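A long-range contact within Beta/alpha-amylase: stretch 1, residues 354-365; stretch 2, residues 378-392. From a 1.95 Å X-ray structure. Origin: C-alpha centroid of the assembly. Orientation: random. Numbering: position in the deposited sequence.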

# COMPACT_ATOMS: atom_id res chain seq x y z
N VAL A 354 10.73 -6.92 -12.17
CA VAL A 354 10.43 -6.02 -11.05
C VAL A 354 10.90 -6.68 -9.75
O VAL A 354 10.48 -7.79 -9.43
N ARG A 355 11.77 -6.00 -9.02
CA ARG A 355 12.29 -6.52 -7.75
C ARG A 355 11.17 -6.69 -6.73
O ARG A 355 10.40 -5.76 -6.49
N LEU A 356 11.11 -7.88 -6.12
CA LEU A 356 10.11 -8.19 -5.10
C LEU A 356 10.62 -8.10 -3.67
O LEU A 356 11.70 -8.60 -3.33
N ASN A 357 9.80 -7.48 -2.83
CA ASN A 357 9.95 -7.52 -1.37
C ASN A 357 8.65 -8.02 -0.76
O ASN A 357 7.58 -7.81 -1.32
N GLY A 358 8.74 -8.68 0.39
CA GLY A 358 7.59 -9.39 0.97
C GLY A 358 7.28 -9.01 2.40
O GLY A 358 8.14 -8.48 3.12
N GLU A 359 6.04 -9.27 2.82
CA GLU A 359 5.60 -9.01 4.19
C GLU A 359 4.59 -10.08 4.52
O GLU A 359 3.97 -10.64 3.62
N ASN A 360 4.40 -10.34 5.81
CA ASN A 360 3.21 -11.09 6.27
C ASN A 360 2.05 -10.11 6.41
O ASN A 360 2.27 -8.93 6.75
N ALA A 361 0.83 -10.59 6.15
CA ALA A 361 -0.35 -9.71 6.26
C ALA A 361 -0.69 -9.51 7.73
O ALA A 361 -1.00 -8.40 8.17
N LEU A 362 -0.62 -10.60 8.48
CA LEU A 362 -1.03 -10.60 9.88
C LEU A 362 0.09 -11.22 10.72
O LEU A 362 0.92 -11.93 10.19
N PRO A 363 0.10 -10.94 12.04
CA PRO A 363 1.13 -11.57 12.88
C PRO A 363 1.10 -13.08 12.71
O PRO A 363 0.03 -13.66 12.53
N THR A 364 2.26 -13.70 12.74
CA THR A 364 2.37 -15.09 12.38
C THR A 364 3.45 -15.76 13.21
O THR A 364 4.07 -15.12 14.06
N GLY A 365 3.64 -17.04 12.98
CA GLY A 365 4.67 -17.82 13.64
C GLY A 365 4.52 -19.23 13.14
O GLY A 365 3.71 -19.49 12.24
N LYS A 378 11.03 -19.43 -3.85
CA LYS A 378 10.44 -19.71 -5.17
C LYS A 378 10.62 -18.52 -6.11
O LYS A 378 10.83 -18.68 -7.31
N PHE A 379 10.54 -17.31 -5.55
CA PHE A 379 10.43 -16.12 -6.40
C PHE A 379 11.59 -15.13 -6.31
O PHE A 379 11.50 -14.02 -6.82
N GLY A 380 12.67 -15.53 -5.65
CA GLY A 380 13.87 -14.67 -5.65
C GLY A 380 13.63 -13.31 -5.01
O GLY A 380 14.12 -12.28 -5.51
N TYR A 381 12.90 -13.30 -3.90
CA TYR A 381 12.66 -12.05 -3.15
C TYR A 381 13.96 -11.39 -2.69
O TYR A 381 14.95 -12.08 -2.37
N HIS A 382 13.97 -10.06 -2.71
CA HIS A 382 15.13 -9.27 -2.31
C HIS A 382 15.03 -8.86 -0.85
O HIS A 382 15.98 -8.38 -0.25
N GLY A 383 13.87 -9.06 -0.25
CA GLY A 383 13.70 -8.67 1.14
C GLY A 383 12.41 -9.24 1.67
O GLY A 383 11.49 -9.58 0.91
N PHE A 384 12.38 -9.37 2.98
CA PHE A 384 11.16 -9.70 3.69
C PHE A 384 11.12 -8.85 4.94
O PHE A 384 12.12 -8.78 5.68
N THR A 385 9.98 -8.22 5.18
CA THR A 385 9.75 -7.48 6.42
C THR A 385 8.69 -8.18 7.29
O THR A 385 7.55 -8.39 6.85
N LEU A 386 9.06 -8.50 8.53
CA LEU A 386 8.11 -9.11 9.46
C LEU A 386 7.29 -8.09 10.26
O LEU A 386 7.86 -7.21 10.92
N LEU A 387 5.96 -8.18 10.17
CA LEU A 387 5.08 -7.38 11.02
C LEU A 387 4.72 -8.20 12.26
O LEU A 387 4.22 -9.32 12.10
N ARG A 388 4.99 -7.72 13.48
CA ARG A 388 5.79 -6.54 13.84
C ARG A 388 6.77 -6.90 14.93
O ARG A 388 6.81 -8.04 15.41
N ILE A 389 7.55 -5.89 15.35
CA ILE A 389 8.61 -6.09 16.31
C ILE A 389 8.15 -6.80 17.60
O ILE A 389 8.84 -7.71 18.06
N ASN A 390 7.00 -6.42 18.16
CA ASN A 390 6.55 -7.04 19.42
C ASN A 390 6.13 -8.51 19.27
O ASN A 390 6.01 -9.23 20.25
N ASN A 391 5.96 -8.96 18.02
CA ASN A 391 5.72 -10.38 17.77
C ASN A 391 7.01 -11.21 17.82
O ASN A 391 6.94 -12.44 17.85
N LEU A 392 8.16 -10.52 17.84
CA LEU A 392 9.49 -11.15 17.91
C LEU A 392 10.21 -10.91 19.21
O LEU A 392 11.00 -11.76 19.64

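The two stretches meet through a short pair of parallel strands, with loops on the flanks, and together bury 869 Å². Backbone bonds set the register. His382 N donates to Leu356 O (2.8 Å), Gly358 N to Gly383 O (2.9 Å), and Thr385 N to Gly358 O (2.8 Å). The side chains then fill the space around this ladder.

Apolar and aromatic packing centres on Leu356 and Tyr381. Leu356 points toward stretch 2 with chi1 m and chi2 t. Its CB sits squarely over one face of the Tyr381 ring, 3.8 Å from the ring centroid. Its CD1 lies 3.8 Å from Tyr381 CE2 and 4.2 Å from Phe379 CB. Tyr381 (chi1 m) sets its CB sideways, but the ring reaches stretch 1. The ring edge meets the backbone at Gly358, with CD1 3.4 Å from Gly358 N. A CB on Gly358 would fall 2.9 Å from Tyr381 CE1, a clash, so the absent side chain leaves room for the ring. The CB of Phe384 (chi1 t) points to the face that a CB on Gly358 would take, and its ring reaches back to stretch 1. Its CE1 is 3.4 Å from Glu359 C and its CZ 3.4 Å from Asn360 N.

Arg355 and His382, both chi1 m, pack against each other, with Arg355 NH1 over one face of the His382 ring. Arg355 CG is 4.1 Å from the His382 ring centroid, off-centre. Arg355 NH1 approaches His382 ND1 at 3.3 Å, but the angle is too poor for a hydrogen bond; both atoms are bonded elsewhere in the structure.

Asn360 (chi1 p) supplies the side-chain hydrogen bonds across the contact. Its OD1 accepts from Leu387 N (2.8 Å), and its ND2 donates to Leu387 O (2.8 Å). The amide thus pairs with both polar backbone atoms of one residue. ND2 also donates to Leu362 O (2.8 Å) within its own stretch. Leu387 points toward stretch 1 with chi1 m and chi2 p, and its CD1 lies 3.8 Å from Glu359 OE1.

Asn357 and Glu359, both chi1 m, share a face with Thr385. Asn357 ND2 comes within 3.2 Å of Gly383 N, but both are donors and no bond forms. Glu359 CG packs 4.1 Å from Thr385 CB (chi1 m).

Waters join the stretches at several points. Water 1 accepts from Leu356 N (3.0 Å) and lies 2.9 Å from Gly380 O. Water 2 donates to Glu359 OE2 (2.6 Å) and bonds Thr385 OG1 (3.0 Å). Water 3 accepts from Thr364 N (2.9 Å) and lies 2.8 Å from Leu387 O. Thr364 (chi1 t) adds a light apolar touch, CG2 to Leu386 CD1 at 4.1 Å.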

# COMPACT_ATOMS: atom_id res chain seq x y z
CB VAL A 354 8.92 -5.68 -10.98
CG1 VAL A 354 8.59 -4.86 -9.72
CG2 VAL A 354 8.49 -4.91 -12.24
CB ARG A 355 13.36 -5.59 -7.18
CG ARG A 355 14.66 -5.52 -8.03
CD ARG A 355 15.53 -4.35 -7.59
NE ARG A 355 15.81 -4.39 -6.15
CZ ARG A 355 16.85 -5.01 -5.60
NH1 ARG A 355 17.73 -5.67 -6.35
NH2 ARG A 355 17.02 -4.98 -4.29
CB LEU A 356 9.55 -9.59 -5.31
CG LEU A 356 8.63 -9.82 -6.49
CD1 LEU A 356 8.68 -11.28 -6.86
CD2 LEU A 356 7.17 -9.37 -6.18
CB ASN A 357 10.30 -6.13 -0.83
CG ASN A 357 11.62 -5.60 -1.38
OD1 ASN A 357 11.64 -4.68 -2.20
ND2 ASN A 357 12.74 -6.18 -0.93
CB GLU A 359 4.87 -7.68 4.28
CG GLU A 359 5.75 -6.47 4.09
CD GLU A 359 4.99 -5.18 4.21
OE1 GLU A 359 3.77 -5.20 4.45
OE2 GLU A 359 5.62 -4.13 4.05
CB ASN A 360 3.48 -11.78 7.62
CG ASN A 360 4.03 -10.82 8.67
OD1 ASN A 360 4.97 -10.08 8.39
ND2 ASN A 360 3.45 -10.83 9.87
CB ALA A 361 -1.56 -10.32 5.54
CB LEU A 362 -2.33 -11.39 10.04
CG LEU A 362 -3.59 -10.78 9.39
CD1 LEU A 362 -4.78 -11.71 9.56
CD2 LEU A 362 -3.90 -9.42 9.98
CB PRO A 363 0.72 -11.17 14.29
CG PRO A 363 0.03 -9.87 14.13
CD PRO A 363 -0.71 -9.96 12.80
CB THR A 364 2.67 -15.24 10.86
OG1 THR A 364 2.48 -16.61 10.45
CG2 THR A 364 4.09 -14.80 10.55
CB LYS A 378 8.95 -20.03 -5.08
CG LYS A 378 8.61 -21.48 -4.80
CD LYS A 378 7.09 -21.66 -4.64
CE LYS A 378 6.71 -23.13 -4.40
NZ LYS A 378 5.23 -23.30 -4.17
CB PHE A 379 9.08 -15.44 -6.15
CG PHE A 379 7.90 -16.32 -6.47
CD1 PHE A 379 7.62 -16.68 -7.80
CD2 PHE A 379 7.07 -16.81 -5.46
CE1 PHE A 379 6.54 -17.51 -8.11
CE2 PHE A 379 5.99 -17.65 -5.75
CZ PHE A 379 5.72 -18.00 -7.09
CB TYR A 381 11.73 -12.29 -1.95
CG TYR A 381 10.26 -12.21 -2.30
CD1 TYR A 381 9.44 -11.23 -1.71
CD2 TYR A 381 9.68 -13.09 -3.22
CE1 TYR A 381 8.09 -11.14 -2.01
CE2 TYR A 381 8.30 -13.01 -3.53
CZ TYR A 381 7.52 -12.02 -2.92
OH TYR A 381 6.18 -11.88 -3.22
CB HIS A 382 15.28 -8.04 -3.22
CG HIS A 382 15.57 -8.39 -4.64
ND1 HIS A 382 16.86 -8.59 -5.11
CD2 HIS A 382 14.75 -8.63 -5.69
CE1 HIS A 382 16.81 -8.90 -6.39
NE2 HIS A 382 15.54 -8.95 -6.76
CB PHE A 384 11.08 -11.20 4.07
CG PHE A 384 9.81 -11.52 4.80
CD1 PHE A 384 8.62 -11.72 4.09
CD2 PHE A 384 9.77 -11.53 6.19
CE1 PHE A 384 7.43 -11.96 4.76
CE2 PHE A 384 8.59 -11.76 6.86
CZ PHE A 384 7.42 -11.97 6.15
CB THR A 385 9.30 -6.03 6.16
OG1 THR A 385 10.28 -5.37 5.37
CG2 THR A 385 9.18 -5.27 7.49
CB LEU A 386 8.81 -10.09 10.41
CG LEU A 386 7.69 -10.85 11.18
CD1 LEU A 386 7.19 -12.07 10.42
CD2 LEU A 386 8.11 -11.24 12.53
CB LEU A 387 3.80 -7.01 10.27
CG LEU A 387 3.90 -5.85 9.28
CD1 LEU A 387 4.62 -6.25 7.99
CD2 LEU A 387 2.51 -5.27 8.97
CB ARG A 388 4.90 -5.47 14.47
CG ARG A 388 4.54 -4.38 13.61
CD ARG A 388 3.38 -3.65 14.25
NE ARG A 388 2.48 -3.21 13.21
CZ ARG A 388 2.64 -2.08 12.52
NH1 ARG A 388 3.67 -1.27 12.75
NH2 ARG A 388 1.75 -1.79 11.58
CB ILE A 389 9.37 -4.74 16.61
CG1 ILE A 389 10.57 -4.96 17.54
CG2 ILE A 389 8.43 -3.66 17.18
CD1 ILE A 389 11.54 -3.74 17.56
CB ASN A 390 5.46 -6.19 20.10
CG ASN A 390 6.04 -5.02 20.89
OD1 ASN A 390 6.60 -4.06 20.33
ND2 ASN A 390 5.94 -5.12 22.21
CB ASN A 391 4.97 -10.59 16.45
CG ASN A 391 3.70 -9.74 16.36
OD1 ASN A 391 3.59 -8.86 15.51
ND2 ASN A 391 2.76 -9.99 17.25
CB LEU A 392 10.41 -10.66 16.78
CG LEU A 392 10.02 -10.98 15.33
CD1 LEU A 392 11.00 -10.36 14.34
CD2 LEU A 392 9.90 -12.49 15.10
O HOH W 1 12.43 -10.41 -7.04
O HOH W 2 8.17 -3.92 3.84
O HOH W 3 4.43 -11.83 13.30
O HOH W 4 6.21 -13.42 14.92